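PDB 4H6W: N-terminal cyanobactin protease, which is the subtilase-type protease domain of a prenylagaramide maturation enzyme and probably cleaves peptide bonds as a serine endopeptidase. Local coordinates for residues Ile7-Leu13 / Ile282-Ile286; Ile111-Val115 / Ala142-Cys146; Leu240-Glu246 / Ile286-Glu292. All coordinates share one frame; numbering follows the deposited sequence.

Contacts 1 and 3 lie on the same side of the chain's centre and share Ile286 and helix 282-289: the N-terminal segment meets the start of that helix, and the end of helix 223-243 meets its finish. They touch each other where Leu13 CD1 lies 4.0 Å from Leu240 CD2. Contact 2 stands apart across the chain's centre, about 29 Å from contact 1 and 26 Å from contact 3 between centres. It is mostly buried and joins two helices against the parallel sheet through apolar atoms. The other two are partly buried: contact 1 adds waters at a glycine turn, and contact 3 adds a salt-bridge network where both helices have ended.

Contact 1 (Ile7-Leu13 / Ile282-Ile286); sequences IPGLKKL and ILDAI
Pro8 and Ile282 meet at the flat group of this contact, the peptide unit between Pro8 and Gly9. Off its oxygen end stands Ile282, with Pro8 O 3.6 Å from Ile282 CB. Water 1 sits high over one face of the unit and bonds only weakly to Pro8 O. Water 2 lies beyond the oxygen, only slightly to the same side, and can donate to Pro8 O at 2.9 Å. Both waters pass the link on to the helix start: Leu283 N donates to water 1 at 2.8 Å and Ile282 N to water 2.

Ile282 carries most of the apolar packing. Its CG1 stands opposite the carbonyl carbon (chi1 -60°) with chi2 extended, which sends CD1 toward Leu10 CB at 3.9 Å and to Ile7 CG2. The other branch, CG2, faces Leu13 CD2 at 3.7 Å, the two side chains crossing near a right angle. Leu13 reaches further with CD1, 4.0 Å from Ile286 CD1. On the outer side Leu283 CD2 lies 3.7 Å from Lys12 CD, in the extended lysine chain.

Leu283 CG also comes 3.8 Å from Gly9 CA, so there is no room for a beta carbon; at Gly9's backbone angles (phi 87°, psi -18°) it would also press on the carbonyl O of Pro8. Beyond the two segments, Leu10 and Leu13 rest on Leu236, and Ile282 on Val233, of helix 223-243. The arrangement is a Pro-Gly type II turn whose glycine N-caps helix 10-16, setting the first modelled residues beside helix 282-289 on the flank of the subtilase domain.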
# COMPACT_ATOMS: atom_id res chain seq x y z
N ILE A 7 7.22 -12.88 -6.67
CA ILE A 7 7.66 -12.16 -5.44
C ILE A 7 8.19 -13.12 -4.39
O ILE A 7 7.43 -13.90 -3.81
CB ILE A 7 6.51 -11.36 -4.77
CG1 ILE A 7 5.80 -10.46 -5.78
CG2 ILE A 7 7.06 -10.56 -3.59
CD1 ILE A 7 4.58 -9.78 -5.20
N PRO A 8 9.50 -13.05 -4.11
CA PRO A 8 10.13 -13.93 -3.11
C PRO A 8 9.47 -13.88 -1.72
O PRO A 8 9.17 -12.80 -1.20
CB PRO A 8 11.57 -13.41 -3.04
CG PRO A 8 11.82 -12.81 -4.38
CD PRO A 8 10.50 -12.20 -4.80
N GLY A 9 9.24 -15.06 -1.15
CA GLY A 9 8.74 -15.18 0.22
C GLY A 9 7.24 -15.14 0.37
O GLY A 9 6.71 -15.56 1.42
N LEU A 10 6.54 -14.65 -0.66
CA LEU A 10 5.09 -14.50 -0.60
C LEU A 10 4.36 -15.84 -0.37
O LEU A 10 3.49 -15.92 0.51
CB LEU A 10 4.55 -13.78 -1.84
CG LEU A 10 3.05 -13.48 -1.80
CD1 LEU A 10 2.64 -12.80 -0.50
CD2 LEU A 10 2.61 -12.68 -3.02
N LYS A 11 4.74 -16.88 -1.12
CA LYS A 11 4.21 -18.24 -0.89
C LYS A 11 4.50 -18.78 0.52
O LYS A 11 3.60 -19.32 1.16
CB LYS A 11 4.71 -19.22 -1.94
CG LYS A 11 3.94 -19.14 -3.24
CD LYS A 11 4.31 -20.25 -4.21
CE LYS A 11 3.44 -20.16 -5.46
NZ LYS A 11 3.82 -21.18 -6.48
N LYS A 12 5.74 -18.65 0.99
CA LYS A 12 6.08 -19.12 2.33
C LYS A 12 5.26 -18.38 3.37
O LYS A 12 4.80 -18.99 4.35
CB LYS A 12 7.58 -18.96 2.63
CG LYS A 12 8.05 -19.72 3.86
CD LYS A 12 9.24 -19.03 4.53
CE LYS A 12 9.41 -19.38 6.01
NZ LYS A 12 10.37 -18.50 6.76
N LEU A 13 5.05 -17.08 3.15
CA LEU A 13 4.25 -16.28 4.06
C LEU A 13 2.80 -16.73 4.05
O LEU A 13 2.21 -16.96 5.11
CB LEU A 13 4.38 -14.78 3.76
CG LEU A 13 3.72 -13.78 4.73
CD1 LEU A 13 4.05 -14.03 6.21
CD2 LEU A 13 4.04 -12.35 4.32
N ILE A 282 10.36 -9.79 1.69
CA ILE A 282 9.41 -10.38 2.64
C ILE A 282 10.09 -11.26 3.70
O ILE A 282 9.80 -11.14 4.91
CB ILE A 282 8.31 -11.18 1.89
CG1 ILE A 282 7.53 -10.26 0.93
CG2 ILE A 282 7.39 -11.89 2.88
CD1 ILE A 282 6.40 -10.97 0.19
N LEU A 283 10.99 -12.14 3.26
CA LEU A 283 11.63 -13.12 4.16
C LEU A 283 12.42 -12.43 5.25
O LEU A 283 12.29 -12.77 6.43
CB LEU A 283 12.51 -14.10 3.38
CG LEU A 283 11.70 -15.07 2.53
CD1 LEU A 283 12.60 -16.05 1.79
CD2 LEU A 283 10.68 -15.80 3.41
N ASP A 284 13.20 -11.44 4.85
CA ASP A 284 13.95 -10.62 5.78
C ASP A 284 13.06 -9.73 6.65
O ASP A 284 13.36 -9.55 7.84
CB ASP A 284 15.00 -9.82 5.01
CG ASP A 284 16.07 -10.70 4.37
OD1 ASP A 284 16.12 -11.92 4.67
OD2 ASP A 284 16.87 -10.19 3.57
N ALA A 285 11.95 -9.23 6.10
CA ALA A 285 10.94 -8.52 6.90
C ALA A 285 10.40 -9.36 8.06
O ALA A 285 10.31 -8.90 9.21
CB ALA A 285 9.80 -8.03 6.02
N ILE A 286 10.04 -10.61 7.76
CA ILE A 286 9.64 -11.56 8.80
C ILE A 286 10.74 -11.70 9.86
O ILE A 286 10.48 -11.59 11.07
CB ILE A 286 9.31 -12.94 8.17
CG1 ILE A 286 8.15 -12.78 7.18
CG2 ILE A 286 9.01 -13.98 9.25
CD1 ILE A 286 8.00 -13.90 6.17
O HOH W 1 11.72 -12.19 0.52
O HOH W 2 10.30 -10.19 -1.43

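Contact 2 (Ile111-Val115 / Ala142-Cys146); sequences IEQAV and AIQLC
Ile111 and Val115 face Ala142, Leu145 and Cys146 across two neighbouring helices of the alpha/beta fold of the subtilase family. The short axes run 9.5 Å apart with only 19° between their directions, so the helices are nearly parallel. Helix 137-148 is the crossover of a beta-alpha-beta unit linking the adjacent parallel strands 121-124 and 152-156, and helix 104-116 leads into the first of them.

Apolar carbon contacts dominate. Ile111 CD1 lies over Ala142 CB at 4.0 Å, and more loosely by Ile143 CD1. One turn on, Val115 and Leu145 slide past each other in opposite directions, with Val115 CB 3.8 Å from Leu145 CD2. Leu145 has its CG opposite the backbone N (chi1 -175°), which carries the CD2 branch across to the other helix. No hydrogen bond links the two segments.

A mixed contact marks the outer side, where the exposed Glu112 takes part: its CA and its CG methylene both meet Leu145 CD2, CG at 4.1 Å.

Sulfur packing fills the side nearer the sheet. Ile111, Val115 and Cys146 all also touch Ile122 of strand 121-124, so the helix pair and the strand close on one apolar layer. Within it Cys146 SG faces two methyls of helix 104-116, 3.6 Å from Ile111 CG2 and 3.9 Å from Val115 CG2.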
# COMPACT_ATOMS: atom_id res chain seq x y z
N ILE A 111 -8.88 9.66 6.15
CA ILE A 111 -7.94 9.04 7.10
C ILE A 111 -8.57 9.02 8.49
O ILE A 111 -8.61 7.97 9.14
CB ILE A 111 -6.56 9.73 7.12
CG1 ILE A 111 -5.89 9.63 5.77
CG2 ILE A 111 -5.65 9.10 8.17
CD1 ILE A 111 -4.77 10.62 5.57
N GLU A 112 -9.08 10.17 8.92
CA GLU A 112 -9.74 10.28 10.23
C GLU A 112 -10.83 9.22 10.38
O GLU A 112 -10.96 8.58 11.43
CB GLU A 112 -10.29 11.68 10.45
CG GLU A 112 -10.92 11.88 11.84
CD GLU A 112 -11.52 13.27 12.04
OE1 GLU A 112 -12.48 13.62 11.31
OE2 GLU A 112 -11.03 14.01 12.92
N GLN A 113 -11.61 9.04 9.33
CA GLN A 113 -12.70 8.08 9.37
C GLN A 113 -12.18 6.64 9.40
O GLN A 113 -12.69 5.80 10.17
CB GLN A 113 -13.65 8.28 8.19
CG GLN A 113 -14.99 7.62 8.41
CD GLN A 113 -15.96 7.85 7.27
OE1 GLN A 113 -15.56 8.27 6.18
NE2 GLN A 113 -17.26 7.58 7.52
N ALA A 114 -11.14 6.36 8.60
CA ALA A 114 -10.49 5.05 8.59
C ALA A 114 -9.99 4.70 9.99
O ALA A 114 -10.19 3.58 10.46
CB ALA A 114 -9.35 5.02 7.59
N VAL A 115 -9.37 5.66 10.67
CA VAL A 115 -8.87 5.42 12.02
C VAL A 115 -9.99 5.12 13.02
O VAL A 115 -9.92 4.13 13.75
CB VAL A 115 -7.99 6.59 12.51
CG1 VAL A 115 -7.61 6.39 13.97
CG2 VAL A 115 -6.74 6.70 11.65
N ALA A 142 -3.96 14.46 10.51
CA ALA A 142 -4.44 13.11 10.19
C ALA A 142 -3.33 12.07 10.38
O ALA A 142 -3.55 11.01 10.96
CB ALA A 142 -4.99 13.07 8.76
N ILE A 143 -2.13 12.40 9.91
CA ILE A 143 -0.95 11.56 10.08
C ILE A 143 -0.57 11.48 11.57
O ILE A 143 -0.15 10.43 12.07
CB ILE A 143 0.24 12.08 9.25
CG1 ILE A 143 -0.16 12.28 7.77
CG2 ILE A 143 1.46 11.19 9.41
CD1 ILE A 143 -0.72 11.05 7.07
N GLN A 144 -0.73 12.60 12.28
CA GLN A 144 -0.54 12.62 13.73
C GLN A 144 -1.51 11.71 14.45
O GLN A 144 -1.13 11.01 15.39
CB GLN A 144 -0.67 14.04 14.27
CG GLN A 144 0.53 14.92 13.95
CD GLN A 144 0.35 16.36 14.40
OE1 GLN A 144 -0.51 16.67 15.24
NE2 GLN A 144 1.18 17.24 13.86
N LEU A 145 -2.77 11.71 14.01
CA LEU A 145 -3.79 10.82 14.55
C LEU A 145 -3.36 9.36 14.41
O LEU A 145 -3.50 8.57 15.35
CB LEU A 145 -5.14 11.06 13.88
CG LEU A 145 -6.34 10.28 14.43
CD1 LEU A 145 -6.79 10.86 15.77
CD2 LEU A 145 -7.49 10.25 13.45
N CYS A 146 -2.83 9.01 13.24
CA CYS A 146 -2.34 7.65 12.98
C CYS A 146 -1.19 7.26 13.90
O CYS A 146 -1.15 6.14 14.40
CB CYS A 146 -1.86 7.51 11.53
SG CYS A 146 -3.16 7.64 10.30

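Contact 3 (Leu240-Glu246 / Ile286-Glu292); sequences LQIKRGE and IEHLTGE
Leu240 against Ile286, and Gln241 against Leu289, make the tight, inner part of this contact. Leu240 CD2 meets Ile286 CG2 at 4.0 Å, the side chains crossing near a right angle. Gln241 lays its amide across Leu289, NE2 3.4 Å from Leu289 CD1, while its OE1 accepts a hydrogen bond from the Asp249 backbone N.

On the outer side the charged Arg244, Glu246 and Glu292 are partly exposed, with Thr290 buried beneath them. Arg244, its chain bent at chi3 (41°), grips Glu246 side-on: NE to OE1 at 3.2 Å and NH2 to OE2 at 2.8 Å, both approaching from above the carboxylate plane. Arg244 NH1 reaches Glu292 OE2 at 2.7 Å in a salt bridge whose hydrogen bond is weak (122° at the hydrogen), although the guanidinium and carboxylate planes are only 21° apart. Thr290 CB lies over one guanidinium face, displaced toward its rim, 3.7 Å from Arg244 CZ. With an alanine in place of Arg244, Glu246 and Glu292 would probably lose their shared cation, and Thr290 the flat group it packs on.

Thr290 OG1 is held by two bonds: it donates to Ile286 O at 2.9 Å and accepts from Glu292 N. Two helix ends meet here: a Schellman motif with Gly245 as C-prime residue closes helix 223-243, an ST turn follows helix 282-289, and the salt-bridge network joins them at the domain's C-terminal edge.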
# COMPACT_ATOMS: atom_id res chain seq x y z
N LEU A 240 0.47 -12.47 11.14
CA LEU A 240 1.51 -13.39 11.58
C LEU A 240 1.89 -13.16 13.06
O LEU A 240 2.12 -14.12 13.81
CB LEU A 240 2.72 -13.26 10.67
CG LEU A 240 3.94 -14.13 10.98
CD1 LEU A 240 3.61 -15.61 10.78
CD2 LEU A 240 5.12 -13.73 10.10
N GLN A 241 1.91 -11.90 13.48
CA GLN A 241 2.11 -11.56 14.89
C GLN A 241 0.99 -12.12 15.77
O GLN A 241 1.26 -12.66 16.86
CB GLN A 241 2.21 -10.04 15.09
CG GLN A 241 3.40 -9.38 14.42
CD GLN A 241 3.54 -7.91 14.80
OE1 GLN A 241 2.65 -7.10 14.53
NE2 GLN A 241 4.66 -7.56 15.43
N ILE A 242 -0.27 -12.00 15.32
CA ILE A 242 -1.40 -12.58 16.05
C ILE A 242 -1.20 -14.09 16.16
O ILE A 242 -1.28 -14.67 17.24
CB ILE A 242 -2.78 -12.33 15.38
CG1 ILE A 242 -2.92 -10.88 14.88
CG2 ILE A 242 -3.90 -12.75 16.32
CD1 ILE A 242 -3.80 -9.96 15.70
N LYS A 243 -0.90 -14.72 15.02
CA LYS A 243 -0.67 -16.17 14.97
C LYS A 243 0.35 -16.62 16.03
O LYS A 243 0.22 -17.70 16.62
CB LYS A 243 -0.21 -16.58 13.58
CG LYS A 243 -0.23 -18.08 13.32
CD LYS A 243 0.51 -18.38 12.03
CE LYS A 243 0.48 -19.85 11.68
NZ LYS A 243 -0.90 -20.25 11.33
N ARG A 244 1.34 -15.77 16.27
CA ARG A 244 2.40 -16.12 17.21
C ARG A 244 2.15 -15.63 18.63
O ARG A 244 3.04 -15.73 19.48
CB ARG A 244 3.74 -15.61 16.70
CG ARG A 244 4.29 -16.42 15.55
CD ARG A 244 5.35 -15.60 14.84
NE ARG A 244 6.21 -14.89 15.79
CZ ARG A 244 7.36 -15.36 16.27
NH1 ARG A 244 7.80 -16.55 15.90
NH2 ARG A 244 8.07 -14.63 17.13
N GLY A 245 0.95 -15.12 18.90
CA GLY A 245 0.61 -14.63 20.23
C GLY A 245 1.30 -13.32 20.58
O GLY A 245 1.39 -12.95 21.75
N GLU A 246 1.79 -12.62 19.56
CA GLU A 246 2.37 -11.29 19.74
C GLU A 246 1.30 -10.23 19.44
O GLU A 246 0.36 -10.50 18.70
CB GLU A 246 3.61 -11.12 18.84
CG GLU A 246 4.77 -12.04 19.23
CD GLU A 246 5.85 -12.18 18.16
OE1 GLU A 246 5.56 -12.01 16.95
OE2 GLU A 246 7.02 -12.48 18.52
N ILE A 286 10.04 -10.61 7.76
CA ILE A 286 9.64 -11.56 8.80
C ILE A 286 10.74 -11.70 9.86
O ILE A 286 10.48 -11.59 11.07
CB ILE A 286 9.31 -12.94 8.17
CG1 ILE A 286 8.15 -12.78 7.18
CG2 ILE A 286 9.01 -13.98 9.25
CD1 ILE A 286 8.00 -13.90 6.17
N GLU A 287 11.97 -11.91 9.40
CA GLU A 287 13.12 -12.10 10.28
C GLU A 287 13.30 -10.90 11.21
O GLU A 287 13.43 -11.08 12.41
CB GLU A 287 14.39 -12.37 9.48
CG GLU A 287 15.60 -12.71 10.35
CD GLU A 287 16.78 -13.26 9.56
OE1 GLU A 287 16.62 -14.30 8.85
OE2 GLU A 287 17.89 -12.68 9.66
N HIS A 288 13.29 -9.69 10.65
CA HIS A 288 13.41 -8.47 11.44
C HIS A 288 12.27 -8.23 12.43
O HIS A 288 12.49 -7.67 13.50
CB HIS A 288 13.55 -7.27 10.52
CG HIS A 288 14.95 -7.06 10.03
ND1 HIS A 288 15.24 -6.65 8.76
CD2 HIS A 288 16.14 -7.23 10.65
CE1 HIS A 288 16.55 -6.56 8.61
NE2 HIS A 288 17.12 -6.91 9.75
N LEU A 289 11.06 -8.65 12.07
CA LEU A 289 9.89 -8.41 12.90
C LEU A 289 9.74 -9.45 14.00
O LEU A 289 9.50 -9.12 15.17
CB LEU A 289 8.64 -8.40 12.03
CG LEU A 289 7.30 -8.23 12.74
CD1 LEU A 289 7.19 -6.83 13.33
CD2 LEU A 289 6.16 -8.53 11.76
N THR A 290 9.87 -10.71 13.62
CA THR A 290 9.74 -11.81 14.57
C THR A 290 11.13 -12.34 14.86
O THR A 290 12.14 -11.73 14.48
CB THR A 290 8.87 -12.95 13.97
OG1 THR A 290 9.58 -13.60 12.89
CG2 THR A 290 7.54 -12.38 13.43
N GLY A 291 11.23 -13.47 15.51
CA GLY A 291 12.57 -14.05 15.55
C GLY A 291 12.98 -14.74 14.25
O GLY A 291 14.15 -14.79 13.94
N GLU A 292 11.99 -15.22 13.49
CA GLU A 292 12.13 -16.39 12.61
C GLU A 292 12.87 -16.19 11.31
O GLU A 292 12.80 -15.14 10.70
CB GLU A 292 10.76 -16.95 12.26
CG GLU A 292 9.90 -17.42 13.42
CD GLU A 292 8.50 -17.78 12.96
OE1 GLU A 292 8.33 -18.84 12.30
OE2 GLU A 292 7.56 -17.01 13.24